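PDB 5LPI: centrosomal protein of 104 kDa from Homo sapiens, which is required for ciliogenesis and for structural integrity at the ciliary tip, and is represented in this chain by its zinc finger array. Local coordinates for residues C36-R41 with A117-L122; C71-E76 with C92-P97; P105-N110 with A126-N131. All blocks are in the same frame, centred on the assembly; numbering follows the deposited sequence.

Interaction 1. Residues C36-R41 with A117-L122. With ZN (zinc ion), chain G; ZN (zinc ion), chain H.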
# COMPACT_ATOMS: atom_id res chain seq x y z
N CYS A 36 1.24 -3.70 11.27
CA CYS A 36 0.06 -3.13 10.62
C CYS A 36 -0.18 -3.75 9.24
O CYS A 36 0.69 -3.70 8.37
CB CYS A 36 0.20 -1.62 10.48
SG CYS A 36 -1.28 -0.80 9.80
N LEU A 37 -1.39 -4.30 9.04
CA LEU A 37 -1.70 -4.97 7.77
C LEU A 37 -1.80 -4.01 6.60
O LEU A 37 -1.74 -4.45 5.45
CB LEU A 37 -3.01 -5.77 7.90
CG LEU A 37 -2.98 -6.92 8.92
CD1 LEU A 37 -4.33 -7.59 9.01
CD2 LEU A 37 -1.90 -7.92 8.57
N MET A 38 -1.97 -2.72 6.85
CA MET A 38 -2.12 -1.75 5.77
C MET A 38 -0.79 -1.21 5.27
O MET A 38 -0.75 -0.49 4.26
CB MET A 38 -3.01 -0.59 6.22
CG MET A 38 -4.39 -1.03 6.68
SD MET A 38 -5.37 -1.73 5.32
CE MET A 38 -5.38 -0.31 4.22
N LEU A 39 0.30 -1.54 5.94
CA LEU A 39 1.61 -1.01 5.61
C LEU A 39 2.53 -2.15 5.20
O LEU A 39 2.28 -3.33 5.47
CB LEU A 39 2.21 -0.26 6.82
CG LEU A 39 1.30 0.73 7.52
CD1 LEU A 39 2.02 1.30 8.76
CD2 LEU A 39 0.86 1.86 6.59
N THR A 40 3.62 -1.76 4.53
CA THR A 40 4.66 -2.69 4.14
C THR A 40 6.00 -1.98 4.29
O THR A 40 6.08 -0.75 4.29
CB THR A 40 4.44 -3.18 2.70
OG1 THR A 40 5.36 -4.22 2.42
CG2 THR A 40 4.66 -2.06 1.68
N ARG A 41 7.07 -2.76 4.45
CA ARG A 41 8.41 -2.21 4.36
C ARG A 41 8.86 -2.23 2.91
O ARG A 41 8.91 -3.29 2.30
CB ARG A 41 9.42 -3.03 5.18
CG ARG A 41 9.50 -2.71 6.62
CD ARG A 41 10.54 -3.64 7.27
NE ARG A 41 10.06 -4.10 8.55
CZ ARG A 41 10.57 -5.12 9.22
NH1 ARG A 41 11.59 -5.80 8.73
NH2 ARG A 41 10.04 -5.45 10.38
N ALA A 117 -12.83 -0.17 0.97
CA ALA A 117 -12.41 -1.28 0.12
C ALA A 117 -10.94 -1.64 0.34
O ALA A 117 -10.59 -2.83 0.37
CB ALA A 117 -12.64 -0.93 -1.34
N TRP A 118 -10.06 -0.65 0.46
CA TRP A 118 -8.66 -0.94 0.75
C TRP A 118 -8.54 -1.79 2.01
O TRP A 118 -7.82 -2.80 2.03
CB TRP A 118 -7.87 0.35 0.91
CG TRP A 118 -7.25 0.83 -0.34
CD1 TRP A 118 -7.48 2.02 -0.98
CD2 TRP A 118 -6.29 0.14 -1.13
NE1 TRP A 118 -6.71 2.11 -2.11
CE2 TRP A 118 -5.98 0.96 -2.24
CE3 TRP A 118 -5.65 -1.10 -1.01
CZ2 TRP A 118 -5.06 0.58 -3.22
CZ3 TRP A 118 -4.73 -1.48 -1.99
CH2 TRP A 118 -4.45 -0.65 -3.08
N LYS A 119 -9.22 -1.38 3.08
CA LYS A 119 -9.14 -2.13 4.32
C LYS A 119 -9.66 -3.55 4.15
O LYS A 119 -9.05 -4.51 4.62
CB LYS A 119 -9.90 -1.41 5.44
CG LYS A 119 -9.20 -0.16 5.96
CD LYS A 119 -9.87 0.30 7.27
CE LYS A 119 -9.14 1.49 7.90
NZ LYS A 119 -9.35 2.74 7.12
N ALA A 120 -10.80 -3.70 3.46
CA ALA A 120 -11.36 -5.04 3.30
C ALA A 120 -10.46 -5.93 2.45
O ALA A 120 -10.32 -7.13 2.72
CB ALA A 120 -12.77 -4.94 2.69
N HIS A 121 -9.84 -5.35 1.42
CA HIS A 121 -8.92 -6.14 0.60
C HIS A 121 -7.70 -6.58 1.39
O HIS A 121 -7.33 -7.76 1.38
CB HIS A 121 -8.48 -5.33 -0.62
CG HIS A 121 -7.54 -6.08 -1.51
ND1 HIS A 121 -7.98 -7.03 -2.41
CD2 HIS A 121 -6.19 -6.05 -1.62
CE1 HIS A 121 -6.94 -7.55 -3.04
NE2 HIS A 121 -5.84 -6.96 -2.58
N LEU A 122 -7.05 -5.65 2.08
CA LEU A 122 -5.77 -5.96 2.70
C LEU A 122 -5.91 -6.70 4.03
O LEU A 122 -5.03 -7.50 4.38
CB LEU A 122 -4.98 -4.66 2.89
CG LEU A 122 -4.48 -4.06 1.56
CD1 LEU A 122 -3.81 -2.72 1.80
CD2 LEU A 122 -3.50 -5.02 0.86
ZN ZN G . -2.26 -0.33 11.88
ZN ZN H . -3.88 -7.48 -3.05
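Two zinc fingers of the array meet here: the type I turn Cys-36 to Leu-39, which carries the last ligand of one zinc site, packs against the helix 115-123 that supplies the histidine of another. Cys-36 SG binds its zinc (chain G) at 2.3 Å, with Cys-13, Cys-16 and His-31 completing that site. On the helix, His-121 NE2 binds the other zinc (chain H) at 2.1 Å, and its ring lies on a flank of the helix that the turn does not touch. Met-38 bridges the gap. Its chain folds twice in the same sense, at chi2 (-65°) and chi3 (-59°), and this carries the thioether to the helix although its first bond is not aimed there. The sulfur rests on helix backbone and root atoms, with Met-38 SD 3.9 Å from Lys-119 CA and at 3.8 Å from Leu-122 CB. Beyond it the methyl tip reaches Leu-122 CD1, 3.8 Å from Met-38 CE, and also comes to 4.2 Å between Met-38 CE and Trp-118 CB. Leu-122 points toward the turn and crosses Met-38 obliquely; its CB also lies 4.1 Å from Leu-37 O. The ammonium of Lys-119 pairs with Glu-115. Within the turn, Met-38 N donates to Cys-36 SG at 3.6 Å and 154°, which helps to hold the root of the methionine relative to the zinc thiolate. The helix and turn share no hydrogen bond, and 226 Å² is buried between them. The chemistry is therefore apolar, with one thioether at its centre: between turn and helix the contact is van der Waals alone, while the hydrogen bonds of Leu-37 O and Cys-36 O go to Asn-131 and Arg-133.

Interaction 2. Residues C71-E76 with C92-P97. With ZN (zinc ion), chain E.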
# COMPACT_ATOMS: atom_id res chain seq x y z
N CYS A 71 4.78 1.50 -15.86
CA CYS A 71 4.15 0.89 -17.02
C CYS A 71 2.82 1.56 -17.27
O CYS A 71 1.94 1.55 -16.40
CB CYS A 71 3.95 -0.61 -16.83
SG CYS A 71 2.89 -1.29 -18.15
N TYR A 72 2.67 2.16 -18.46
CA TYR A 72 1.43 2.83 -18.79
C TYR A 72 0.26 1.87 -18.94
O TYR A 72 -0.89 2.32 -18.94
CB TYR A 72 1.62 3.66 -20.06
CG TYR A 72 2.66 4.76 -19.92
CD1 TYR A 72 3.01 5.26 -18.66
CD2 TYR A 72 3.30 5.29 -21.03
CE1 TYR A 72 3.96 6.26 -18.53
CE2 TYR A 72 4.25 6.30 -20.91
CZ TYR A 72 4.58 6.77 -19.65
OH TYR A 72 5.52 7.77 -19.53
N ARG A 73 0.52 0.56 -19.03
CA ARG A 73 -0.58 -0.40 -19.10
C ARG A 73 -1.15 -0.69 -17.71
O ARG A 73 -2.34 -0.50 -17.47
CB ARG A 73 -0.11 -1.70 -19.78
CG ARG A 73 -1.20 -2.76 -20.01
CD ARG A 73 -0.60 -3.97 -20.73
NE ARG A 73 -1.23 -5.25 -20.38
CZ ARG A 73 -2.16 -5.85 -21.12
NH1 ARG A 73 -2.57 -5.29 -22.25
NH2 ARG A 73 -2.67 -7.01 -20.73
N CYS A 74 -0.31 -1.14 -16.78
CA CYS A 74 -0.79 -1.51 -15.46
C CYS A 74 -0.64 -0.41 -14.42
O CYS A 74 -1.16 -0.58 -13.31
CB CYS A 74 -0.08 -2.77 -14.96
SG CYS A 74 1.70 -2.59 -14.81
N SER A 75 0.04 0.69 -14.73
CA SER A 75 0.27 1.83 -13.85
C SER A 75 1.26 1.53 -12.72
O SER A 75 1.49 2.40 -11.88
CB SER A 75 -1.03 2.37 -13.21
OG SER A 75 -1.45 1.52 -12.15
N GLU A 76 1.84 0.34 -12.69
CA GLU A 76 2.76 -0.03 -11.62
C GLU A 76 4.19 0.39 -11.95
O GLU A 76 4.54 0.66 -13.10
CB GLU A 76 2.69 -1.54 -11.36
CG GLU A 76 1.30 -2.01 -10.90
CD GLU A 76 1.24 -3.50 -10.59
OE1 GLU A 76 2.30 -4.17 -10.59
OE2 GLU A 76 0.12 -4.00 -10.35
N CYS A 92 0.88 -7.89 -17.95
CA CYS A 92 0.39 -7.27 -16.73
C CYS A 92 -1.12 -7.01 -16.83
O CYS A 92 -1.70 -6.96 -17.92
CB CYS A 92 1.13 -5.96 -16.46
SG CYS A 92 1.00 -4.75 -17.81
N ASN A 93 -1.75 -6.87 -15.66
CA ASN A 93 -3.18 -6.60 -15.62
C ASN A 93 -3.44 -5.12 -15.87
O ASN A 93 -2.96 -4.28 -15.10
CB ASN A 93 -3.76 -7.02 -14.28
CG ASN A 93 -5.28 -6.78 -14.20
OD1 ASN A 93 -5.96 -6.65 -15.22
ND2 ASN A 93 -5.80 -6.71 -12.98
N PRO A 94 -4.21 -4.75 -16.90
CA PRO A 94 -4.40 -3.32 -17.20
C PRO A 94 -5.05 -2.58 -16.04
O PRO A 94 -5.84 -3.13 -15.28
CB PRO A 94 -5.30 -3.34 -18.44
CG PRO A 94 -5.02 -4.67 -19.07
CD PRO A 94 -4.82 -5.62 -17.93
N ALA A 95 -4.69 -1.30 -15.92
CA ALA A 95 -5.22 -0.45 -14.87
C ALA A 95 -6.49 0.25 -15.33
O ALA A 95 -6.78 0.33 -16.53
CB ALA A 95 -4.17 0.58 -14.43
N LYS A 96 -7.24 0.76 -14.37
CA LYS A 96 -8.47 1.50 -14.60
C LYS A 96 -8.37 2.84 -13.89
O LYS A 96 -7.56 3.01 -12.98
CB LYS A 96 -9.67 0.70 -14.07
CG LYS A 96 -9.77 -0.68 -14.69
CD LYS A 96 -10.86 -1.51 -14.05
CE LYS A 96 -11.39 -2.54 -15.03
NZ LYS A 96 -11.59 -3.87 -14.40
N PRO A 97 -9.17 3.83 -14.31
CA PRO A 97 -9.13 5.15 -13.66
C PRO A 97 -9.24 5.04 -12.14
O PRO A 97 -10.04 4.25 -11.61
CB PRO A 97 -10.33 5.88 -14.26
CG PRO A 97 -10.52 5.24 -15.61
CD PRO A 97 -10.11 3.80 -15.45
ZN ZN E . 2.52 -3.32 -16.92
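The carbonyl oxygen Cys-92 O is gripped by two donors, both from the guanidinium of Arg-73. Arg-73 NE reaches Cys-92 O at 3.0 Å, lying above the carbonyl plane, 38° out of it. Arg-73 NH2 meets the same Cys-92 O, also at 3.0 Å, but nearly along the C=O axis (170°). This side-on fork fixes the rotation of the guanidinium, whose one face receives Pro-94 CG, 3.7 Å from Arg-73 CZ. The arginine chain, extended through chi1 and chi2 and bent at chi3, passes the zinc thiolate on its way, bringing Arg-73 CD to 3.4 Å from Cys-92 SG; the nearby positive charge may temper the thiolate's negative charge. Backbone joins the loops too: Ala-95 N donates to Arg-73 O at 2.9 Å and 161°, in the carbonyl plane. Alongside, Cys-74 CB packs 3.3 Å from Asn-93 O, while Ala-95 CB sits against Cys-74 O. Cys-71, Cys-74 and Cys-92 bind the zinc (chain E) through sulfur, with His-86 as fourth ligand. Cys-71 SG also accepts from Cys-74 N at 3.5 Å, and weakly from Arg-73 N. An alanine in place of Cys-71 would remove this sulfur, and would probably weaken zinc binding and loosen the turn that its N-H...S bonds hold. Ser-75 adopts a left-handed backbone conformation, and Ser-75 N bonds to Cys-71 O. A CxxC pair on a tight turn, its backbone N-H groups directed at the first sulfur, is typical of the zinc knuckle of a CCHC finger.

Interaction 3. Residues P105-N110 with A126-N131. With ZN (zinc ion), chain H.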
# COMPACT_ATOMS: atom_id res chain seq x y z
N PRO A 105 -1.03 -3.12 -5.49
CA PRO A 105 0.30 -3.36 -6.07
C PRO A 105 0.91 -4.69 -5.66
O PRO A 105 1.95 -5.08 -6.21
CB PRO A 105 1.12 -2.19 -5.53
CG PRO A 105 0.56 -2.02 -4.11
CD PRO A 105 -0.96 -2.25 -4.30
N LEU A 106 0.31 -5.41 -4.70
CA LEU A 106 0.87 -6.68 -4.26
C LEU A 106 0.33 -7.86 -5.07
O LEU A 106 1.09 -8.74 -5.46
CB LEU A 106 0.57 -6.90 -2.77
CG LEU A 106 1.02 -5.78 -1.82
CD1 LEU A 106 0.69 -6.16 -0.38
CD2 LEU A 106 2.53 -5.48 -1.99
N CYS A 107 -0.98 -7.88 -5.33
CA CYS A 107 -1.57 -8.97 -6.10
C CYS A 107 -2.07 -8.52 -7.47
O CYS A 107 -2.56 -9.35 -8.24
CB CYS A 107 -2.72 -9.63 -5.31
SG CYS A 107 -4.23 -8.61 -5.17
N HIS A 108 -2.00 -7.22 -7.78
CA HIS A 108 -2.33 -6.67 -9.10
C HIS A 108 -3.82 -6.72 -9.43
O HIS A 108 -4.18 -6.66 -10.61
CB HIS A 108 -1.54 -7.39 -10.20
CG HIS A 108 -0.11 -7.61 -9.85
ND1 HIS A 108 0.80 -6.57 -9.77
CD2 HIS A 108 0.56 -8.73 -9.51
CE1 HIS A 108 1.98 -7.06 -9.42
NE2 HIS A 108 1.86 -8.36 -9.25
N GLU A 109 -4.70 -6.78 -8.44
CA GLU A 109 -6.13 -6.78 -8.70
C GLU A 109 -6.68 -5.36 -8.68
O GLU A 109 -6.23 -4.51 -7.90
CB GLU A 109 -6.87 -7.65 -7.69
CG GLU A 109 -6.44 -9.12 -7.77
CD GLU A 109 -7.11 -10.00 -6.73
OE1 GLU A 109 -7.94 -9.49 -5.92
OE2 GLU A 109 -6.82 -11.21 -6.73
N ASN A 110 -7.62 -5.09 -9.58
CA ASN A 110 -8.43 -3.88 -9.55
C ASN A 110 -9.73 -4.21 -8.82
O ASN A 110 -10.34 -5.25 -9.07
CB ASN A 110 -8.73 -3.36 -10.96
CG ASN A 110 -7.47 -3.09 -11.80
OD1 ASN A 110 -6.52 -2.43 -11.36
ND2 ASN A 110 -7.47 -3.59 -13.04
N ALA A 126 -10.21 -13.85 3.22
CA ALA A 126 -10.19 -14.23 1.81
C ALA A 126 -9.90 -13.03 0.91
O ALA A 126 -10.29 -13.02 -0.27
CB ALA A 126 -11.50 -14.91 1.39
N GLY A 127 -9.22 -12.01 1.44
CA GLY A 127 -8.87 -10.85 0.65
C GLY A 127 -7.55 -11.05 -0.07
O GLY A 127 -7.40 -12.03 -0.81
N CYS A 128 -6.59 -10.15 0.16
CA CYS A 128 -5.33 -10.18 -0.56
C CYS A 128 -4.52 -11.42 -0.20
O CYS A 128 -4.32 -11.72 0.98
CB CYS A 128 -4.51 -8.92 -0.26
SG CYS A 128 -3.06 -8.75 -1.33
N THR A 129 -4.06 -12.13 -1.21
CA THR A 129 -3.22 -13.31 -1.00
C THR A 129 -1.74 -12.98 -0.96
O THR A 129 -0.93 -13.88 -0.71
CB THR A 129 -3.46 -14.32 -2.11
OG1 THR A 129 -2.89 -13.80 -3.32
CG2 THR A 129 -4.95 -14.53 -2.33
N MET A 130 -1.36 -11.73 -1.22
CA MET A 130 0.05 -11.38 -1.34
C MET A 130 0.50 -10.43 -0.23
O MET A 130 1.58 -9.86 -0.32
CB MET A 130 0.33 -10.76 -2.72
CG MET A 130 0.16 -11.73 -3.89
SD MET A 130 1.27 -13.15 -3.73
CE MET A 130 2.86 -12.37 -3.94
N ASN A 131 -0.31 -10.26 0.82
CA ASN A 131 0.05 -9.39 1.95
C ASN A 131 0.81 -10.22 2.97
O ASN A 131 0.21 -10.98 3.74
CB ASN A 131 -1.21 -8.77 2.55
CG ASN A 131 -0.91 -7.75 3.61
OD1 ASN A 131 0.26 -7.50 3.95
ND2 ASN A 131 -1.96 -7.13 4.15
ZN ZN H . -3.88 -7.48 -3.05
O HOH W 1 -5.14 -11.38 -3.78
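The carboxamide of Asn-131 and the imidazole of His-108 are held by their polar atoms, and no face or edge of either meets the other segment in a stack. Asn-131 turns ND2 to Leu-122 O, while His-108 gives its ND1 to a hydrogen bond with Glu-76 OE2. Together the loops supply two of the four ligands of a CCHC zinc finger: 105-110 contains the second cysteine of its CxxC knuckle, and 126-131 follows the helix 115-123 and brings in the last ligand. Cys-107 SG binds the zinc (chain H) at 2.4 Å. Its sulfur is flanked by both the backbone N and the carbonyl carbon (chi1 72°). Cys-128 SG binds the same zinc at 2.3 Å, but with the sulfur anti to the backbone N (chi1 -170°); Cys-104 and His-121 complete the site. Cys-128 SG has a further role as acceptor for Met-130 N at 3.4 Å and 158°, so the thiolate probably helps to shape the backbone after it, which sets Met-130 against the knuckle. Met-130 CB lies 3.9 Å from Leu-106 CB and, in the same approach, Met-130 CB comes to 3.5 Å from Leu-106 O. One bond farther out, Met-130 CG touches Cys-107 CB at 3.8 Å, after which the chain bends at chi2 and chi3 and turns off from the knuckle. Leu-106 CD1 lies against the carbonyl oxygen of Met-130 and the CA of Asn-131, and elsewhere the leucine side chain meets Ile-51 and Leu-54. There is no direct hydrogen bond between the loops. A water connects them instead: it accepts from Thr-129 N at 2.9 Å and donates, weakly, to Glu-109 OE2 at 3.4 Å.

Interactions 1 and 3 share the zinc of chain H, reached by His-121 in one and by Cys-107 and Cys-128 in the other; their centres lie about 10 Å apart. They are also hydrogen-bonded directly, His-121 O to Cys-128 N at 2.8 Å and Leu-37 O to Asn-131 ND2 at 3.0 Å, and their segments alternate along the chain. Interaction 2 is nested within the loop closed by interaction 1, about 20 Å away between centres and not touching it. It is joined to interaction 3 instead, notably through Pro-94 O to Asn-110 ND2 (2.8 Å). Interaction 3, built on zinc H, is thus linked to the zinc E loops of interaction 2 and to the zinc G turn of interaction 1.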